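Long-range contacts in flagellar motor switch protein FliG (Thermotoga maritima, PDB 3AJC), which probably forms part of the switch complex at the base of the flagellar basal body, which sets the direction of motor rotation and responds to chemotaxis proteins: residues L56-R64 with V89-M99; F132-I143 with A162-N173. All blocks are in the same frame, centred on the assembly; numbering follows the deposited sequence.

Contact 1: residues L56-R64 with V89-M99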
loop_
_atom_site.group_PDB
_atom_site.type_symbol
_atom_site.label_atom_id
_atom_site.label_comp_id
_atom_site.label_asym_id
_atom_site.label_seq_id
_atom_site.Cartn_x
_atom_site.Cartn_y
_atom_site.Cartn_z
ATOM N N LEU A 56 9.752 10.032 5.828
ATOM C CA LEU A 56 8.575 9.383 5.261
ATOM C C LEU A 56 7.923 10.322 4.236
ATOM O O LEU A 56 7.477 9.883 3.167
ATOM C CB LEU A 56 7.583 9.006 6.377
ATOM C CG LEU A 56 6.402 8.099 5.993
ATOM C CD1 LEU A 56 5.338 8.865 5.207
ATOM C CD2 LEU A 56 6.923 6.925 5.179
ATOM N N LYS A 57 7.884 11.615 4.559
ATOM C CA LYS A 57 7.298 12.604 3.655
ATOM C C LYS A 57 8.100 12.696 2.345
ATOM O O LYS A 57 7.517 12.748 1.258
ATOM C CB LYS A 57 7.239 13.973 4.332
ATOM C CG LYS A 57 6.473 15.025 3.538
ATOM C CD LYS A 57 6.436 16.360 4.268
ATOM C CE LYS A 57 7.804 17.030 4.262
ATOM N NZ LYS A 57 7.790 18.351 4.970
ATOM N N ARG A 58 9.429 12.706 2.449
ATOM C CA ARG A 58 10.290 12.776 1.274
ATOM C C ARG A 58 10.135 11.537 0.400
ATOM O O ARG A 58 10.305 11.598 -0.820
ATOM C CB ARG A 58 11.751 12.929 1.691
ATOM C CG ARG A 58 12.117 14.337 2.105
ATOM C CD ARG A 58 13.504 14.393 2.714
ATOM N NE ARG A 58 13.841 15.746 3.147
ATOM C CZ ARG A 58 14.126 16.745 2.319
ATOM N NH1 ARG A 58 14.124 16.548 1.008
ATOM N NH2 ARG A 58 14.399 17.950 2.803
ATOM N N ILE A 59 9.824 10.403 1.023
ATOM C CA ILE A 59 9.634 9.176 0.266
ATOM C C ILE A 59 8.326 9.315 -0.506
ATOM O O ILE A 59 8.218 8.907 -1.673
ATOM C CB ILE A 59 9.554 7.939 1.198
ATOM C CG1 ILE A 59 10.933 7.666 1.817
ATOM C CG2 ILE A 59 9.058 6.725 0.414
ATOM C CD1 ILE A 59 10.968 6.507 2.804
ATOM N N ALA A 60 7.339 9.910 0.156
ATOM C CA ALA A 60 6.025 10.115 -0.431
ATOM C C ALA A 60 6.085 11.099 -1.599
ATOM O O ALA A 60 5.376 10.933 -2.590
ATOM C CB ALA A 60 5.061 10.622 0.630
ATOM N N LEU A 61 6.940 12.114 -1.480
ATOM C CA LEU A 61 7.076 13.137 -2.516
ATOM C C LEU A 61 8.430 13.068 -3.209
ATOM O O LEU A 61 8.949 14.078 -3.678
ATOM C CB LEU A 61 6.897 14.518 -1.884
ATOM C CG LEU A 61 5.625 14.771 -1.066
ATOM C CD1 LEU A 61 5.822 16.026 -0.247
ATOM C CD2 LEU A 61 4.404 14.897 -1.978
ATOM N N LEU A 62 8.985 11.864 -3.283
ATOM C CA LEU A 62 10.304 11.654 -3.858
ATOM C C LEU A 62 10.725 12.459 -5.090
ATOM O O LEU A 62 11.775 13.087 -5.080
ATOM C CB LEU A 62 10.529 10.168 -4.138
ATOM C CG LEU A 62 12.011 9.839 -4.339
ATOM C CD1 LEU A 62 12.770 10.077 -3.043
ATOM C CD2 LEU A 62 12.156 8.392 -4.776
ATOM N N GLU A 63 9.956 12.416 -6.167
ATOM C CA GLU A 63 10.354 13.161 -7.356
ATOM C C GLU A 63 9.292 14.179 -7.724
ATOM O O GLU A 63 9.232 14.667 -8.854
ATOM C CB GLU A 63 10.610 12.194 -8.512
ATOM C CG GLU A 63 11.880 11.380 -8.330
ATOM C CD GLU A 63 11.798 10.006 -8.966
ATOM O OE1 GLU A 63 12.811 9.277 -8.918
ATOM O OE2 GLU A 63 10.724 9.652 -9.501
ATOM N N ARG A 64 8.467 14.497 -6.733
ATOM C CA ARG A 64 7.375 15.448 -6.872
ATOM C C ARG A 64 7.626 16.632 -5.944
ATOM O O ARG A 64 6.712 17.412 -5.680
ATOM C CB ARG A 64 6.053 14.798 -6.455
ATOM C CG ARG A 64 5.582 13.594 -7.268
ATOM C CD ARG A 64 4.303 13.040 -6.637
ATOM N NE ARG A 64 3.516 14.128 -6.064
ATOM C CZ ARG A 64 2.458 13.972 -5.276
ATOM N NH1 ARG A 64 2.037 12.758 -4.953
ATOM N NH2 ARG A 64 1.834 15.038 -4.789
ATOM N N VAL A 89 10.410 4.992 -8.960
ATOM C CA VAL A 89 10.661 4.631 -7.535
ATOM C C VAL A 89 10.201 5.752 -6.597
ATOM O O VAL A 89 10.242 6.937 -6.956
ATOM C CB VAL A 89 12.158 4.353 -7.297
ATOM C CG1 VAL A 89 12.945 5.652 -7.370
ATOM C CG2 VAL A 89 12.354 3.658 -5.960
ATOM N N GLY A 90 9.777 5.372 -5.392
ATOM C CA GLY A 90 9.294 6.348 -4.430
ATOM C C GLY A 90 7.803 6.526 -4.646
ATOM O O GLY A 90 7.177 5.701 -5.310
ATOM N N GLY A 91 7.222 7.582 -4.089
ATOM C CA GLY A 91 5.798 7.806 -4.284
ATOM C C GLY A 91 4.881 7.448 -3.125
ATOM O O GLY A 91 5.319 6.963 -2.079
ATOM N N ILE A 92 3.589 7.683 -3.333
ATOM C CA ILE A 92 2.564 7.414 -2.329
ATOM C C ILE A 92 2.419 5.937 -1.974
ATOM O O ILE A 92 2.248 5.598 -0.808
ATOM C CB ILE A 92 1.183 7.948 -2.789
ATOM C CG1 ILE A 92 1.287 9.442 -3.114
ATOM C CG2 ILE A 92 0.136 7.710 -1.706
ATOM C CD1 ILE A 92 1.801 10.291 -1.967
ATOM N N ASP A 93 2.471 5.061 -2.970
ATOM C CA ASP A 93 2.345 3.626 -2.718
ATOM C C ASP A 93 3.486 3.094 -1.841
ATOM O O ASP A 93 3.266 2.332 -0.903
ATOM C CB ASP A 93 2.295 2.868 -4.044
ATOM C CG ASP A 93 0.873 2.537 -4.466
ATOM O OD1 ASP A 93 0.280 1.604 -3.874
ATOM O OD2 ASP A 93 0.345 3.214 -5.376
ATOM N N THR A 94 4.708 3.496 -2.156
ATOM C CA THR A 94 5.865 3.082 -1.380
ATOM C C THR A 94 5.665 3.499 0.081
ATOM O O THR A 94 5.764 2.677 0.995
ATOM C CB THR A 94 7.136 3.746 -1.921
ATOM O OG1 THR A 94 7.273 3.416 -3.306
ATOM C CG2 THR A 94 8.373 3.267 -1.162
ATOM N N ALA A 95 5.371 4.781 0.284
ATOM C CA ALA A 95 5.152 5.331 1.615
ATOM C C ALA A 95 4.079 4.562 2.390
ATOM O O ALA A 95 4.291 4.184 3.544
ATOM C CB ALA A 95 4.772 6.800 1.509
ATOM N N ALA A 96 2.936 4.336 1.749
ATOM C CA ALA A 96 1.825 3.622 2.361
ATOM C C ALA A 96 2.213 2.199 2.765
ATOM O O ALA A 96 1.786 1.701 3.810
ATOM C CB ALA A 96 0.622 3.587 1.393
ATOM N N GLU A 97 2.999 1.548 1.913
ATOM C CA GLU A 97 3.451 0.187 2.159
ATOM C C GLU A 97 4.390 0.166 3.363
ATOM O O GLU A 97 4.364 -0.761 4.171
ATOM C CB GLU A 97 4.154 -0.366 0.907
ATOM C CG GLU A 97 3.187 -0.937 -0.144
ATOM C CD GLU A 97 3.762 -0.971 -1.563
ATOM O OE1 GLU A 97 4.963 -1.269 -1.732
ATOM O OE2 GLU A 97 3.000 -0.710 -2.521
ATOM N N ILE A 98 5.216 1.200 3.479
ATOM C CA ILE A 98 6.149 1.300 4.595
ATOM C C ILE A 98 5.352 1.546 5.879
ATOM O O ILE A 98 5.613 0.930 6.914
ATOM C CB ILE A 98 7.146 2.453 4.363
ATOM C CG1 ILE A 98 8.049 2.098 3.169
ATOM C CG2 ILE A 98 7.927 2.743 5.639
ATOM C CD1 ILE A 98 9.086 3.142 2.814
ATOM N N MET A 99 4.351 2.422 5.792
ATOM C CA MET A 99 3.527 2.737 6.944
ATOM C C MET A 99 2.772 1.493 7.440
ATOM O O MET A 99 2.598 1.299 8.643
ATOM C CB MET A 99 2.543 3.863 6.590
ATOM C CG MET A 99 3.191 5.240 6.369
ATOM S SD MET A 99 3.699 6.064 7.908
ATOM C CE MET A 99 2.182 6.898 8.366
#
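The last turn of helix 49-60 (residues 56-60) runs against the first turns of helix 92-100 (residues 92-99) at 144°, the axes here 8.3 Å apart, and Gly-91 N donates to Ile-59 O (2.9 Å), joining the residue before the second helix to the end of the first. Gly-90 lets the chains close in: a beta carbon there would collide with Leu-62 CD2, which instead lies 3.5 Å from Gly-90 CA. The backbone angles of Gly-90 and Gly-91 themselves call for glycine. Next along the interface, the methyls of Ala-60 and Ala-95 meet at 3.9 Å between CB atoms, while Ile-92 CD1 lies against Ala-60 CB and Ala-60 O. Ile-59 uses both branches: CG2, anti to the backbone N, touches Thr-94 CG2, and CD1 meets Ile-98 CD1 tip to tip (3.9 Å). Leu-56 ends the row, its CG beside Met-99 SD at 3.9 Å and its CD2 near Ala-95 and Ile-98. At the opposite end Arg-64 NH1 rests on Ile-92 CG1, the guanidinium presenting its edge. Helix 37-46 adds Leu-44 against Leu-56 and Ile-98, Ser-33 of helix 25-33 touches Leu-62 and Val-89, and Leu-121 of helix 119-128 packs on Ile-92.

Contact 2: residues F132-I143 with A162-N173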
loop_
_atom_site.group_PDB
_atom_site.type_symbol
_atom_site.label_atom_id
_atom_site.label_comp_id
_atom_site.label_asym_id
_atom_site.label_seq_id
_atom_site.Cartn_x
_atom_site.Cartn_y
_atom_site.Cartn_z
ATOM N N PHE A 132 -6.350 -5.682 1.609
ATOM C CA PHE A 132 -7.523 -6.515 1.396
ATOM C C PHE A 132 -8.332 -6.814 2.650
ATOM O O PHE A 132 -9.552 -6.760 2.606
ATOM C CB PHE A 132 -7.141 -7.823 0.702
ATOM C CG PHE A 132 -8.305 -8.529 0.074
ATOM C CD1 PHE A 132 -8.997 -7.947 -0.990
ATOM C CD2 PHE A 132 -8.723 -9.770 0.548
ATOM C CE1 PHE A 132 -10.098 -8.601 -1.578
ATOM C CE2 PHE A 132 -9.812 -10.428 -0.025
ATOM C CZ PHE A 132 -10.505 -9.845 -1.089
ATOM N N GLU A 133 -7.666 -7.121 3.764
ATOM C CA GLU A 133 -8.381 -7.415 5.004
ATOM C C GLU A 133 -9.112 -6.184 5.529
ATOM O O GLU A 133 -10.028 -6.315 6.332
ATOM C CB GLU A 133 -7.433 -7.947 6.090
ATOM C CG GLU A 133 -6.915 -9.371 5.888
ATOM C CD GLU A 133 -8.015 -10.434 5.864
ATOM O OE1 GLU A 133 -8.953 -10.362 6.685
ATOM O OE2 GLU A 133 -7.927 -11.363 5.032
ATOM N N ASP A 134 -8.719 -4.992 5.082
ATOM C CA ASP A 134 -9.400 -3.779 5.534
ATOM C C ASP A 134 -10.882 -3.778 5.127
ATOM O O ASP A 134 -11.681 -3.002 5.661
ATOM C CB ASP A 134 -8.698 -2.520 4.998
ATOM C CG ASP A 134 -7.393 -2.204 5.750
ATOM O OD1 ASP A 134 -7.362 -2.338 6.991
ATOM O OD2 ASP A 134 -6.403 -1.806 5.105
ATOM N N ILE A 135 -11.249 -4.652 4.188
ATOM C CA ILE A 135 -12.632 -4.759 3.742
ATOM C C ILE A 135 -13.539 -5.096 4.929
ATOM O O ILE A 135 -14.742 -4.853 4.889
ATOM C CB ILE A 135 -12.781 -5.835 2.635
ATOM C CG1 ILE A 135 -12.135 -5.328 1.345
ATOM C CG2 ILE A 135 -14.267 -6.148 2.380
ATOM C CD1 ILE A 135 -12.022 -6.364 0.237
ATOM N N LEU A 136 -12.956 -5.655 5.986
ATOM C CA LEU A 136 -13.718 -5.985 7.192
ATOM C C LEU A 136 -14.137 -4.689 7.898
ATOM O O LEU A 136 -15.065 -4.681 8.706
ATOM C CB LEU A 136 -12.877 -6.834 8.147
ATOM C CG LEU A 136 -12.568 -8.278 7.742
ATOM C CD1 LEU A 136 -11.583 -8.888 8.738
ATOM C CD2 LEU A 136 -13.858 -9.092 7.691
ATOM N N LYS A 137 -13.454 -3.593 7.580
ATOM C CA LYS A 137 -13.765 -2.299 8.171
ATOM C C LYS A 137 -14.994 -1.673 7.516
ATOM O O LYS A 137 -15.624 -0.791 8.097
ATOM C CB LYS A 137 -12.588 -1.329 7.997
ATOM C CG LYS A 137 -11.839 -0.976 9.276
ATOM C CD LYS A 137 -10.971 -2.127 9.762
ATOM C CE LYS A 137 -10.611 -1.952 11.244
ATOM N NZ LYS A 137 -11.776 -1.425 12.038
ATOM N N LEU A 138 -15.329 -2.117 6.308
ATOM C CA LEU A 138 -16.456 -1.546 5.575
ATOM C C LEU A 138 -17.821 -2.056 6.012
ATOM O O LEU A 138 -17.950 -3.196 6.464
ATOM C CB LEU A 138 -16.281 -1.796 4.076
ATOM C CG LEU A 138 -14.901 -1.468 3.496
ATOM C CD1 LEU A 138 -14.930 -1.604 1.973
ATOM C CD2 LEU A 138 -14.501 -0.055 3.900
ATOM N N ASP A 139 -18.839 -1.206 5.886
ATOM C CA ASP A 139 -20.190 -1.616 6.249
ATOM C C ASP A 139 -20.768 -2.409 5.082
ATOM O O ASP A 139 -20.343 -2.240 3.939
ATOM C CB ASP A 139 -21.079 -0.410 6.556
ATOM C CG ASP A 139 -21.597 0.265 5.312
ATOM O OD1 ASP A 139 -20.803 0.949 4.630
ATOM O OD2 ASP A 139 -22.803 0.105 5.015
ATOM N N ASP A 140 -21.726 -3.280 5.387
ATOM C CA ASP A 140 -22.362 -4.143 4.399
ATOM C C ASP A 140 -22.818 -3.488 3.099
ATOM O O ASP A 140 -22.647 -4.069 2.030
ATOM C CB ASP A 140 -23.524 -4.896 5.056
ATOM C CG ASP A 140 -23.050 -6.071 5.906
ATOM O OD1 ASP A 140 -21.972 -5.966 6.525
ATOM O OD2 ASP A 140 -23.757 -7.101 5.963
ATOM N N ARG A 141 -23.388 -2.290 3.171
ATOM C CA ARG A 141 -23.839 -1.616 1.956
ATOM C C ARG A 141 -22.646 -1.311 1.054
ATOM O O ARG A 141 -22.683 -1.579 -0.145
ATOM C CB ARG A 141 -24.578 -0.319 2.295
ATOM C CG ARG A 141 -25.728 -0.493 3.280
ATOM C CD ARG A 141 -27.066 -0.098 2.667
ATOM N NE ARG A 141 -27.557 -1.087 1.709
ATOM C CZ ARG A 141 -28.591 -0.890 0.895
ATOM N NH1 ARG A 141 -29.247 0.267 0.917
ATOM N NH2 ARG A 141 -28.975 -1.852 0.062
ATOM N N SER A 142 -21.592 -0.748 1.637
ATOM C CA SER A 142 -20.382 -0.420 0.888
ATOM C C SER A 142 -19.813 -1.662 0.201
ATOM O O SER A 142 -19.398 -1.613 -0.956
ATOM C CB SER A 142 -19.322 0.170 1.823
ATOM O OG SER A 142 -19.652 1.494 2.197
ATOM N N ILE A 143 -19.785 -2.768 0.934
ATOM C CA ILE A 143 -19.281 -4.031 0.408
ATOM C C ILE A 143 -20.089 -4.472 -0.830
ATOM O O ILE A 143 -19.509 -4.908 -1.825
ATOM C CB ILE A 143 -19.317 -5.114 1.507
ATOM C CG1 ILE A 143 -18.306 -4.744 2.600
ATOM C CG2 ILE A 143 -19.042 -6.485 0.918
ATOM C CD1 ILE A 143 -18.199 -5.746 3.728
ATOM N N ALA A 162 -7.869 -14.830 1.543
ATOM C CA ALA A 162 -8.570 -14.074 2.578
ATOM C C ALA A 162 -8.862 -14.904 3.829
ATOM O O ALA A 162 -8.902 -16.128 3.778
ATOM C CB ALA A 162 -9.878 -13.524 2.015
ATOM N N SER A 163 -9.069 -14.224 4.952
ATOM C CA SER A 163 -9.388 -14.906 6.200
ATOM C C SER A 163 -10.822 -15.409 6.102
ATOM O O SER A 163 -11.658 -14.797 5.441
ATOM C CB SER A 163 -9.258 -13.948 7.387
ATOM O OG SER A 163 -10.127 -12.833 7.254
ATOM N N ASP A 164 -11.097 -16.530 6.759
ATOM C CA ASP A 164 -12.433 -17.118 6.749
ATOM C C ASP A 164 -13.493 -16.090 7.111
ATOM O O ASP A 164 -14.597 -16.102 6.577
ATOM C CB ASP A 164 -12.498 -18.287 7.733
ATOM C CG ASP A 164 -11.665 -19.477 7.281
ATOM O OD1 ASP A 164 -11.605 -20.472 8.034
ATOM O OD2 ASP A 164 -11.076 -19.422 6.177
ATOM N N GLU A 165 -13.150 -15.199 8.026
ATOM C CA GLU A 165 -14.077 -14.168 8.451
ATOM C C GLU A 165 -14.362 -13.202 7.302
ATOM O O GLU A 165 -15.502 -12.789 7.089
ATOM C CB GLU A 165 -13.483 -13.426 9.638
ATOM C CG GLU A 165 -14.143 -12.129 9.977
ATOM C CD GLU A 165 -13.323 -11.367 10.989
ATOM O OE1 GLU A 165 -12.099 -11.628 11.040
ATOM O OE2 GLU A 165 -13.879 -10.516 11.721
ATOM N N LEU A 166 -13.324 -12.834 6.562
ATOM C CA LEU A 166 -13.516 -11.927 5.446
ATOM C C LEU A 166 -14.275 -12.665 4.367
ATOM O O LEU A 166 -15.085 -12.065 3.659
ATOM C CB LEU A 166 -12.179 -11.436 4.897
ATOM C CG LEU A 166 -12.283 -10.568 3.639
ATOM C CD1 LEU A 166 -13.255 -9.418 3.886
ATOM C CD2 LEU A 166 -10.895 -10.052 3.260
ATOM N N LYS A 167 -14.002 -13.961 4.231
ATOM C CA LYS A 167 -14.698 -14.780 3.247
ATOM C C LYS A 167 -16.194 -14.664 3.528
ATOM O O LYS A 167 -16.989 -14.358 2.638
ATOM C CB LYS A 167 -14.298 -16.254 3.368
ATOM C CG LYS A 167 -12.856 -16.592 3.012
ATOM C CD LYS A 167 -12.715 -18.109 2.828
ATOM C CE LYS A 167 -11.296 -18.531 2.478
ATOM N NZ LYS A 167 -10.371 -18.263 3.608
ATOM N N GLU A 168 -16.564 -14.908 4.782
ATOM C CA GLU A 168 -17.951 -14.840 5.206
ATOM C C GLU A 168 -18.616 -13.487 4.975
ATOM O O GLU A 168 -19.678 -13.417 4.356
ATOM C CB GLU A 168 -18.071 -15.228 6.682
ATOM C CG GLU A 168 -18.353 -16.706 6.891
ATOM C CD GLU A 168 -19.742 -17.106 6.395
ATOM O OE1 GLU A 168 -20.629 -17.372 7.236
ATOM O OE2 GLU A 168 -19.952 -17.147 5.164
ATOM N N LYS A 169 -18.004 -12.412 5.452
ATOM C CA LYS A 169 -18.621 -11.107 5.265
ATOM C C LYS A 169 -18.855 -10.774 3.786
ATOM O O LYS A 169 -19.818 -10.080 3.446
ATOM C CB LYS A 169 -17.797 -10.003 5.932
ATOM C CG LYS A 169 -18.563 -8.686 6.009
ATOM C CD LYS A 169 -17.912 -7.670 6.930
ATOM C CE LYS A 169 -18.828 -6.459 7.126
ATOM N NZ LYS A 169 -18.207 -5.371 7.935
ATOM N N ILE A 170 -17.985 -11.265 2.910
ATOM C CA ILE A 170 -18.153 -11.012 1.486
ATOM C C ILE A 170 -19.319 -11.843 0.954
ATOM O O ILE A 170 -20.201 -11.329 0.261
ATOM C CB ILE A 170 -16.884 -11.371 0.680
ATOM C CG1 ILE A 170 -15.818 -10.297 0.895
ATOM C CG2 ILE A 170 -17.226 -11.496 -0.811
ATOM C CD1 ILE A 170 -14.489 -10.608 0.261
ATOM N N PHE A 171 -19.314 -13.129 1.295
ATOM C CA PHE A 171 -20.361 -14.037 0.854
ATOM C C PHE A 171 -21.757 -13.592 1.265
ATOM O O PHE A 171 -22.638 -13.483 0.420
ATOM C CB PHE A 171 -20.106 -15.449 1.378
ATOM C CG PHE A 171 -20.404 -16.512 0.370
ATOM C CD1 PHE A 171 -19.525 -16.740 -0.683
ATOM C CD2 PHE A 171 -21.593 -17.238 0.427
ATOM C CE1 PHE A 171 -19.823 -17.663 -1.677
ATOM C CE2 PHE A 171 -21.903 -18.166 -0.564
ATOM C CZ PHE A 171 -21.010 -18.375 -1.619
ATOM N N LYS A 172 -21.973 -13.317 2.544
ATOM C CA LYS A 172 -23.308 -12.910 2.958
ATOM C C LYS A 172 -23.770 -11.603 2.312
ATOM O O LYS A 172 -24.913 -11.185 2.491
ATOM C CB LYS A 172 -23.405 -12.827 4.488
ATOM C CG LYS A 172 -22.604 -11.743 5.191
ATOM C CD LYS A 172 -22.790 -11.927 6.708
ATOM C CE LYS A 172 -21.964 -10.963 7.563
ATOM N NZ LYS A 172 -22.456 -9.555 7.596
ATOM N N ASN A 173 -22.893 -10.976 1.534
ATOM C CA ASN A 173 -23.227 -9.719 0.873
ATOM C C ASN A 173 -23.357 -9.814 -0.647
ATOM O O ASN A 173 -23.502 -8.798 -1.323
ATOM C CB ASN A 173 -22.191 -8.653 1.239
ATOM C CG ASN A 173 -22.502 -7.959 2.565
ATOM O OD1 ASN A 173 -23.465 -7.197 2.667
ATOM N ND2 ASN A 173 -21.687 -8.226 3.583
#
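Two carboxylate bonds tie Glu-133 to the start of helix 164-171: Ser-163 OG donates to Glu-133 OE1 (2.8 Å) and Ser-163 N to Glu-133 OE2 (3.1 Å), both on the syn side. Ser-163 OG also accepts from Leu-166 N as N-cap, so Glu-133 holds the capping hydroxyl in place. With an alanine here, Ser-163 N and OG would probably lose the carboxylate they share, and the capping side chain would be freer to turn.

Lys-169 provides the second polar link. Its chain, extended beyond CG, carries NZ to Leu-138 O at 2.6 Å, nearly in line with the carbonyl bond, with a weak bond to Leu-136 O; the ammonium thus ties down the loop leading into helix 140-147. Asp-140 OD2 and Lys-172 NZ form a salt bridge (3.2 Å) whose hydrogen bond is weak. Asn-173 ND2 turns back to Lys-169 O at 2.6 Å, a nearly straight bond that fixes the amide beside Asp-140.

Apolar contacts centre on Leu-166. CD2 lies 3.5 Å from Phe-132 CE2, CD1 fits against Ile-135 CG2, and Leu-136 CD2 closes over Leu-166 CA. Ala-162 CB meets the edge of the Phe-132 ring; helix 194-213 also touches Phe-132 and Ile-135. Farther along, Ile-143 CD1 packs on the aliphatic part of Lys-169, 3.5 Å from its CE.

The arrangement joins the 3-10 segment 132-136 and the start of helix 140-147 to helix 164-171, with helix 152-159 intervening in sequence, within the all-helical FliG C-terminal domain, the join resting on a serine N-cap and a buried leucine.

In the fold
Contacts 1 and 2 follow one another along the chain, the first closing before the second opens, and they lie on opposite sides of its centre, with centres 28 Å apart. Their nearest atoms remain about 9 Å from each other, and no helix is common to both. Contact 1 joins helix 49-60 of the middle domain to helix 92-100; its segment 56-64 carries Arg-58 of the EHPQR motif, important for FliM interaction, which bonds to Gln-26 and does not touch 89-99. Contact 2 lies away from that motif. Helices 104-117 and 119-128 come between them in sequence. Contact 1 thus lies on the middle-domain side of the fragment and contact 2 in the C-terminal domain, with helix 119-128 touching contact 1 as well.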